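Local structure of MymaA.19257.a.B3 (Mycobacterium marinum, 6Q10) at residues L72-F80 and V91-E99. The protein is of unknown function, a secreted or membrane-anchored mycobacterial protein whose soluble LytR_C-family domain, described here, suggests a role at the cell envelope. Sequence-based numbering, arbitrary orientation.
Sequences LDCQGQIRF and VWLVAPCTE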
ATOM      1  N   LEU A  72       7.034 -10.320 -10.813  1.00 41.18           N
ATOM      2  CA  LEU A  72       7.286 -10.373  -9.380  1.00 39.76           C
ATOM      3  C   LEU A  72       6.417 -11.489  -8.805  1.00 34.16           C
ATOM      4  O   LEU A  72       5.194 -11.401  -8.854  1.00 32.50           O
ATOM      5  CB  LEU A  72       6.961  -9.007  -8.790  1.00 31.63           C
ATOM      6  CG  LEU A  72       6.933  -8.719  -7.298  1.00 34.65           C
ATOM      7  CD1 LEU A  72       8.290  -8.961  -6.696  1.00 37.23           C
ATOM      8  CD2 LEU A  72       6.482  -7.275  -7.100  1.00 35.37           C
ATOM      9  N   ASP A  73       7.037 -12.561  -8.308  1.00 36.90           N
ATOM     10  CA  ASP A  73       6.292 -13.780  -7.996  1.00 36.38           C
ATOM     11  C   ASP A  73       5.890 -13.820  -6.519  1.00 37.16           C
ATOM     12  O   ASP A  73       6.370 -14.629  -5.725  1.00 45.02           O
ATOM     13  CB  ASP A  73       7.108 -15.003  -8.397  1.00 41.73           C
ATOM     14  CG  ASP A  73       7.112 -15.220  -9.901  1.00 62.00           C
ATOM     15  OD1 ASP A  73       6.059 -14.988 -10.536  1.00 66.75           O
ATOM     16  OD2 ASP A  73       8.162 -15.608 -10.452  1.00 71.14           O
ATOM     17  N   CYS A  74       4.943 -12.953  -6.179  1.00 31.57           N
ATOM     18  CA  CYS A  74       4.364 -12.855  -4.841  1.00 32.54           C
ATOM     19  C   CYS A  74       3.182 -11.900  -4.958  1.00 29.43           C
ATOM     20  O   CYS A  74       2.803 -11.515  -6.072  1.00 28.98           O
ATOM     21  CB  CYS A  74       5.391 -12.373  -3.817  1.00 34.39           C
ATOM     22  SG  CYS A  74       6.096 -10.758  -4.255  1.00 40.45           S
ATOM     23  N   GLN A  75       2.580 -11.528  -3.824  1.00 23.77           N
ATOM     24  CA  GLN A  75       1.479 -10.561  -3.870  1.00 22.09           C
ATOM     25  C   GLN A  75       1.944  -9.217  -4.403  1.00 23.13           C
ATOM     26  O   GLN A  75       1.220  -8.562  -5.162  1.00 23.25           O
ATOM     27  CB  GLN A  75       0.872 -10.324  -2.487  1.00 23.04           C
ATOM     28  CG  GLN A  75       0.172 -11.521  -1.921  1.00 26.47           C
ATOM     29  CD  GLN A  75      -1.121 -11.886  -2.635  1.00 38.23           C
ATOM     30  OE1 GLN A  75      -2.039 -11.083  -2.737  1.00 44.02           O
ATOM     31  NE2 GLN A  75      -1.193 -13.126  -3.116  1.00 37.44           N
ATOM     32  N   GLY A  76       3.109  -8.749  -3.969  1.00 20.71           N
ATOM     33  CA  GLY A  76       3.619  -7.483  -4.459  1.00 20.89           C
ATOM     34  C   GLY A  76       4.486  -6.795  -3.428  1.00 19.86           C
ATOM     35  O   GLY A  76       4.928  -7.391  -2.466  1.00 21.09           O
ATOM     36  N   GLN A  77       4.742  -5.510  -3.666  1.00 19.00           N
ATOM     37  CA  GLN A  77       5.639  -4.730  -2.817  1.00 18.53           C
ATOM     38  C   GLN A  77       5.040  -3.359  -2.595  1.00 20.70           C
ATOM     39  O   GLN A  77       4.267  -2.872  -3.420  1.00 20.80           O
ATOM     40  CB  GLN A  77       7.035  -4.535  -3.451  1.00 19.19           C
ATOM     41  CG  GLN A  77       7.715  -5.826  -3.718  1.00 23.64           C
ATOM     42  CD  GLN A  77       9.003  -5.665  -4.490  1.00 23.68           C
ATOM     43  OE1 GLN A  77       9.224  -4.658  -5.181  1.00 23.86           O
ATOM     44  NE2 GLN A  77       9.870  -6.676  -4.379  1.00 26.13           N
ATOM     45  N   ILE A  78       5.391  -2.735  -1.477  1.00 16.21           N
ATOM     46  CA  ILE A  78       5.130  -1.316  -1.276  1.00 16.32           C
ATOM     47  C   ILE A  78       6.480  -0.645  -1.097  1.00 17.85           C
ATOM     48  O   ILE A  78       7.240  -1.017  -0.194  1.00 19.70           O
ATOM     49  CB  ILE A  78       4.217  -1.060  -0.072  1.00 15.82           C
ATOM     50  CG1 ILE A  78       2.877  -1.764  -0.277  1.00 18.69           C
ATOM     51  CG2 ILE A  78       3.969   0.457   0.104  1.00 20.19           C
ATOM     52  CD1 ILE A  78       1.984  -1.744   0.982  1.00 19.92           C
ATOM     53  N   ARG A  79       6.806   0.282  -1.996  1.00 16.43           N
ATOM     54  CA  ARG A  79       8.117   0.931  -2.026  1.00 16.25           C
ATOM     55  C   ARG A  79       7.942   2.402  -1.675  1.00 18.94           C
ATOM     56  O   ARG A  79       7.037   3.067  -2.197  1.00 20.45           O
ATOM     57  CB  ARG A  79       8.772   0.800  -3.395  1.00 20.67           C
ATOM     58  CG  ARG A  79       8.901  -0.616  -3.942  1.00 22.18           C
ATOM     59  CD  ARG A  79       9.451  -0.537  -5.354  1.00 21.00           C
ATOM     60  NE  ARG A  79       9.452  -1.864  -5.974  1.00 22.96           N
ATOM     61  CZ  ARG A  79       9.414  -2.080  -7.279  1.00 22.97           C
ATOM     62  NH1 ARG A  79       9.380  -1.056  -8.128  1.00 22.68           N
ATOM     63  NH2 ARG A  79       9.405  -3.335  -7.746  1.00 23.54           N
ATOM     64  N   PHE A  80       8.799   2.910  -0.795  1.00 17.79           N
ATOM     65  CA  PHE A  80       8.603   4.262  -0.267  1.00 18.11           C
ATOM     66  C   PHE A  80       9.917   4.754   0.308  1.00 22.01           C
ATOM     67  O   PHE A  80      10.855   3.984   0.524  1.00 23.14           O
ATOM     68  CB  PHE A  80       7.524   4.276   0.828  1.00 17.97           C
ATOM     69  CG  PHE A  80       7.804   3.308   1.937  1.00 19.70           C
ATOM     70  CD1 PHE A  80       8.412   3.720   3.107  1.00 22.43           C
ATOM     71  CD2 PHE A  80       7.455   1.974   1.806  1.00 18.80           C
ATOM     72  CE1 PHE A  80       8.677   2.821   4.122  1.00 24.16           C
ATOM     73  CE2 PHE A  80       7.715   1.070   2.827  1.00 24.14           C
ATOM     74  CZ  PHE A  80       8.337   1.499   3.979  1.00 21.72           C
ATOM     75  N   VAL A  91      -1.542   2.313   2.523  1.00 17.01           N
ATOM     76  CA  VAL A  91      -1.633   1.317   1.458  1.00 17.84           C
ATOM     77  C   VAL A  91      -1.556  -0.094   2.038  1.00 17.75           C
ATOM     78  O   VAL A  91      -2.255  -1.009   1.582  1.00 17.24           O
ATOM     79  CB  VAL A  91      -0.530   1.553   0.412  1.00 16.41           C
ATOM     80  CG1 VAL A  91      -0.613   0.494  -0.687  1.00 19.58           C
ATOM     81  CG2 VAL A  91      -0.694   2.958  -0.194  1.00 19.40           C
ATOM     82  N   TRP A  92      -0.711  -0.294   3.052  1.00 15.62           N
ATOM     83  CA  TRP A  92      -0.524  -1.637   3.595  1.00 16.06           C
ATOM     84  C   TRP A  92      -1.785  -2.195   4.244  1.00 17.87           C
ATOM     85  O   TRP A  92      -1.935  -3.412   4.355  1.00 20.15           O
ATOM     86  CB  TRP A  92       0.652  -1.579   4.595  1.00 18.54           C
ATOM     87  CG  TRP A  92       1.274  -2.872   4.998  1.00 19.55           C
ATOM     88  CD1 TRP A  92       1.520  -3.961   4.218  1.00 20.51           C
ATOM     89  CD2 TRP A  92       1.761  -3.182   6.305  1.00 20.02           C
ATOM     90  NE1 TRP A  92       2.152  -4.937   4.974  1.00 21.63           N
ATOM     91  CE2 TRP A  92       2.287  -4.482   6.264  1.00 24.57           C
ATOM     92  CE3 TRP A  92       1.768  -2.486   7.516  1.00 23.51           C
ATOM     93  CZ2 TRP A  92       2.840  -5.096   7.398  1.00 25.97           C
ATOM     94  CZ3 TRP A  92       2.328  -3.097   8.634  1.00 26.64           C
ATOM     95  CH2 TRP A  92       2.853  -4.377   8.554  1.00 24.84           C
ATOM     96  N   LEU A  93      -2.693  -1.319   4.692  1.00 17.89           N
ATOM     97  CA  LEU A  93      -3.978  -1.777   5.205  1.00 18.95           C
ATOM     98  C   LEU A  93      -4.751  -2.571   4.166  1.00 19.84           C
ATOM     99  O   LEU A  93      -5.408  -3.563   4.493  1.00 21.40           O
ATOM    100  CB  LEU A  93      -4.814  -0.569   5.636  1.00 20.32           C
ATOM    101  CG  LEU A  93      -4.258   0.163   6.841  1.00 20.49           C
ATOM    102  CD1 LEU A  93      -5.025   1.486   6.972  1.00 23.73           C
ATOM    103  CD2 LEU A  93      -4.406  -0.670   8.129  1.00 22.79           C
ATOM    104  N   VAL A  94      -4.728  -2.114   2.905  1.00 18.42           N
ATOM    105  CA  VAL A  94      -5.536  -2.742   1.869  1.00 21.28           C
ATOM    106  C   VAL A  94      -4.705  -3.672   0.988  1.00 19.62           C
ATOM    107  O   VAL A  94      -5.282  -4.420   0.188  1.00 22.91           O
ATOM    108  CB  VAL A  94      -6.289  -1.686   1.034  1.00 19.90           C
ATOM    109  CG1 VAL A  94      -7.344  -0.986   1.930  1.00 21.79           C
ATOM    110  CG2 VAL A  94      -5.328  -0.644   0.427  1.00 18.99           C
ATOM    111  N   ALA A  95      -3.383  -3.679   1.144  1.00 18.09           N
ATOM    112  CA  ALA A  95      -2.511  -4.665   0.489  1.00 17.62           C
ATOM    113  C   ALA A  95      -1.621  -5.305   1.549  1.00 18.06           C
ATOM    114  O   ALA A  95      -0.393  -5.165   1.528  1.00 20.27           O
ATOM    115  CB  ALA A  95      -1.674  -3.994  -0.599  1.00 20.62           C
ATOM    116  N   PRO A  96      -2.215  -5.998   2.522  1.00 20.43           N
ATOM    117  CA  PRO A  96      -1.451  -6.375   3.719  1.00 18.97           C
ATOM    118  C   PRO A  96      -0.429  -7.466   3.501  1.00 20.07           C
ATOM    119  O   PRO A  96       0.394  -7.696   4.410  1.00 25.74           O
ATOM    120  CB  PRO A  96      -2.549  -6.838   4.695  1.00 20.80           C
ATOM    121  CG  PRO A  96      -3.677  -7.324   3.785  1.00 22.73           C
ATOM    122  CD  PRO A  96      -3.644  -6.319   2.639  1.00 22.28           C
ATOM    123  N   CYS A  97      -0.464  -8.188   2.377  1.00 18.79           N
ATOM    124  CA  CYS A  97       0.457  -9.306   2.207  1.00 22.50           C
ATOM    125  C   CYS A  97       1.583  -8.968   1.244  1.00 23.53           C
ATOM    126  O   CYS A  97       2.265  -9.864   0.745  1.00 27.25           O
ATOM    127  CB  CYS A  97      -0.313 -10.557   1.793  1.00 28.80           C
ATOM    128  SG  CYS A  97      -1.458 -11.035   3.165  1.00 33.35           S
ATOM    129  N   THR A  98       1.775  -7.682   0.985  1.00 20.18           N
ATOM    130  CA  THR A  98       2.914  -7.207   0.210  1.00 18.47           C
ATOM    131  C   THR A  98       4.141  -7.031   1.110  1.00 26.94           C
ATOM    132  O   THR A  98       4.035  -6.952   2.340  1.00 25.78           O
ATOM    133  CB  THR A  98       2.587  -5.895  -0.490  1.00 21.15           C
ATOM    134  OG1 THR A  98       2.174  -4.930   0.483  1.00 22.78           O
ATOM    135  CG2 THR A  98       1.496  -6.105  -1.550  1.00 20.18           C
ATOM    136  N   GLU A  99       5.319  -7.016   0.476  1.00 22.56           N
ATOM    137  CA  GLU A  99       6.595  -6.791   1.146  1.00 21.43           C
ATOM    138  C   GLU A  99       6.901  -5.300   1.123  1.00 21.91           C
ATOM    139  O   GLU A  99       6.697  -4.633   0.103  1.00 21.76           O
ATOM    140  CB  GLU A  99       7.723  -7.568   0.456  1.00 24.77           C
ATOM    141  CG  GLU A  99       7.448  -9.049   0.430  1.00 32.11           C
ATOM    142  CD  GLU A  99       8.705  -9.849   0.220  1.00 48.92           C
ATOM    143  OE1 GLU A  99       9.697  -9.274  -0.274  1.00 50.50           O
ATOM    144  OE2 GLU A  99       8.702 -11.051   0.570  1.00 55.45           O
TER
HETATM  145  O   HOH W   1       4.174 -10.479  -1.339  1.00 39.64           O
HETATM  146  O   HOH W   2       9.059  -8.865  -2.694  1.00 43.06           O
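Ile78 reaches from strand 76-80 to helix 85-94 and meets Val91 and Trp92 there, and Thr98 beyond it, in a beta-alpha-beta crossover whose second strand, 99-102, runs parallel beside the first. Its CD1 does most of the touching: it lies 3.8 Å from Val91 CG1 and 3.9 Å from Trp92 CB, approaching the indole obliquely. With CG1 set beside the backbone N (chi1 -60°) and the chain extended beyond it, that methyl is carried to the helix. Thr98 crosses the isoleucine at about a right angle, its OG1 3.2 Å from Ile78 CD1. The hydroxyl itself is turned back along its own chain, where OG1 donates to Ala95 O in the carbonyl plane at 2.8 Å, bracing the type I turn from Ala95 to Thr98. Thr98 CG2 instead rests against the backbone of Gly76, 3.6 Å from its C.

Two backbone bonds join the strands: Glu99 N donates to Gly76 O, and Ile78 N to Glu99 O, so Glu99 is held through both its backbone polar groups. Nearer the surface, Gln75 lays CB and CG along Cys97, whose SG forms the disulfide with Cys155 and ties this loop to the C-terminus. Trp92 stacks on His151 of the C-terminal helix. On the face of the sheet carrying Gln77 and Glu99, a water accepts from Gln77 NE2 and contacts Glu99 OE1. The other end of that amide is fixed by Arg79, which offers its guanidinium edge side-on: NE and NH2 both donate to Gln77 OE1, each at 2.9 Å, with the oxygen 5° out of the guanidinium plane.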